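Local coordinates for protein probable 2-hydroxyhepta-2,4-diene-1,7-dioate isomerase (Thermus thermophilus, PDB 2DFU) that probably acts as a metal-dependent isomerase of the fumarylacetoacetate hydrolase family, converting 2-hydroxyhepta-2,4-diene-1,7-dioate, at residues A[178-182]-A[204-208]. Residues are numbered along the deposited sequence; the frame is centred on the assembly and turned at random.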
loop_
_atom_site.group_PDB
_atom_site.type_symbol
_atom_site.label_atom_id
_atom_site.label_comp_id
_atom_site.label_asym_id
_atom_site.label_seq_id
_atom_site.Cartn_x
_atom_site.Cartn_y
_atom_site.Cartn_z
ATOM N N LEU A 178 13.905 -22.130 -5.212
ATOM C CA LEU A 178 14.243 -22.308 -3.807
ATOM C C LEU A 178 13.157 -23.031 -3.012
ATOM O O LEU A 178 11.986 -23.006 -3.393
ATOM C CB LEU A 178 14.465 -20.932 -3.182
ATOM C CG LEU A 178 14.928 -20.857 -1.729
ATOM C CD1 LEU A 178 16.444 -20.901 -1.694
ATOM C CD2 LEU A 178 14.426 -19.566 -1.087
ATOM N N ASN A 179 13.551 -23.688 -1.922
ATOM C CA ASN A 179 12.603 -24.276 -0.972
ATOM C C ASN A 179 12.542 -23.410 0.265
ATOM O O ASN A 179 13.424 -23.408 1.108
ATOM C CB ASN A 179 13.040 -25.696 -0.584
ATOM C CG ASN A 179 12.065 -26.307 0.416
ATOM O OD1 ASN A 179 11.120 -25.673 0.883
ATOM N ND2 ASN A 179 12.312 -27.587 0.753
ATOM N N PRO A 180 11.466 -22.602 0.293
ATOM C CA PRO A 180 11.317 -21.510 1.251
ATOM C C PRO A 180 11.424 -21.969 2.701
ATOM O O PRO A 180 11.782 -21.226 3.604
ATOM C CB PRO A 180 9.966 -20.869 0.997
ATOM C CG PRO A 180 9.154 -21.830 0.133
ATOM C CD PRO A 180 10.315 -22.653 -0.587
ATOM N N GLN A 181 11.063 -23.226 2.942
ATOM C CA GLN A 181 11.079 -23.741 4.307
ATOM C C GLN A 181 12.369 -24.478 4.642
ATOM O O GLN A 181 12.462 -25.131 5.677
ATOM C CB GLN A 181 9.876 -24.659 4.551
ATOM C CG GLN A 181 8.557 -24.055 4.101
ATOM C CD GLN A 181 8.348 -22.636 4.618
ATOM O OE1 GLN A 181 7.748 -21.806 3.940
ATOM N NE2 GLN A 181 8.833 -22.360 5.824
ATOM N N ASP A 182 13.368 -24.371 3.777
ATOM C CA ASP A 182 14.640 -25.031 4.040
ATOM C C ASP A 182 15.840 -24.126 3.758
ATOM O O ASP A 182 16.685 -24.442 2.923
ATOM C CB ASP A 182 14.754 -26.321 3.218
ATOM C CG ASP A 182 15.925 -27.197 3.660
ATOM O OD1 ASP A 182 16.195 -27.265 4.882
ATOM O OD2 ASP A 182 16.568 -27.820 2.786
ATOM N N PHE A 204 4.204 -20.221 10.558
ATOM C CA PHE A 204 3.374 -20.295 9.361
ATOM C C PHE A 204 4.320 -20.362 8.176
ATOM O O PHE A 204 5.223 -19.530 8.046
ATOM C CB PHE A 204 2.499 -19.049 9.233
ATOM C CG PHE A 204 1.626 -18.806 10.423
ATOM C CD1 PHE A 204 0.545 -19.637 10.686
ATOM C CD2 PHE A 204 1.905 -17.762 11.300
ATOM C CE1 PHE A 204 -0.246 -19.436 11.809
ATOM C CE2 PHE A 204 1.119 -17.550 12.432
ATOM C CZ PHE A 204 0.041 -18.389 12.687
ATOM N N SER A 205 4.128 -21.356 7.321
ATOM C CA SER A 205 4.971 -21.497 6.148
ATOM C C SER A 205 4.644 -20.383 5.151
ATOM O O SER A 205 3.612 -19.708 5.254
ATOM C CB SER A 205 4.729 -22.853 5.481
ATOM O OG SER A 205 3.483 -22.862 4.795
ATOM N N VAL A 206 5.526 -20.195 4.179
ATOM C CA VAL A 206 5.310 -19.184 3.155
ATOM C C VAL A 206 4.013 -19.492 2.413
ATOM O O VAL A 206 3.206 -18.602 2.156
ATOM C CB VAL A 206 6.485 -19.160 2.154
ATOM C CG1 VAL A 206 6.160 -18.243 0.978
ATOM C CG2 VAL A 206 7.748 -18.702 2.870
ATOM N N ALA A 207 3.814 -20.763 2.081
ATOM C CA ALA A 207 2.614 -21.182 1.371
ATOM C C ALA A 207 1.350 -20.864 2.166
ATOM O O ALA A 207 0.340 -20.450 1.597
ATOM C CB ALA A 207 2.687 -22.670 1.066
ATOM N N GLU A 208 1.411 -21.049 3.482
ATOM C CA GLU A 208 0.265 -20.778 4.348
ATOM C C GLU A 208 -0.001 -19.278 4.466
ATOM O O GLU A 208 -1.151 -18.841 4.525
ATOM C CB GLU A 208 0.500 -21.371 5.740
ATOM C CG GLU A 208 0.696 -22.882 5.735
ATOM C CD GLU A 208 0.927 -23.464 7.120
ATOM O OE1 GLU A 208 1.799 -22.955 7.857
ATOM O OE2 GLU A 208 0.238 -24.445 7.467
HETATM O O HOH W 1 5.927 -22.479 2.056
#
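Gln181 reaches from a type I beta turn, Asn179 to Asp182, in the loop between strands 168-175 and 184-189 of the fumarylacetoacetate hydrolase-type region, to the first turn of helix 206-214, which opens with a capping box. Its OE1 accepts from Val206 N at 2.8 Å, nearly straight at the hydrogen (174°), with the donor tilted 35° from the carbonyl plane. Water 1 also donates to OE1 and accepts from Ala207 N at 2.7 Å, so that one amide oxygen serves two N-H groups of the helix start, one directly and one through water. With CG anti to the carbonyl carbon and the chain bent at chi2 (-49°), the amide is carried toward the helix start, where OE1 lies 3.5 Å from Ser205 CB. With an alanine in place of Gln181, Val206 N would probably lose this acceptor, and water 1 its bond to OE1. Beside the polar link, Pro180 packs its CB on Val206 CG2 at 3.6 Å; Tyr140 and Leu134 also touch the proline. Within the turn, Asn179 OD1 accepts from Gln181 N, an Asx turn. Across the capping box, Glu208 N donates to Ser205 OG at 3.1 Å, and Ser205 N returns a 2.9 Å bond to the anti side of Glu208 OE1.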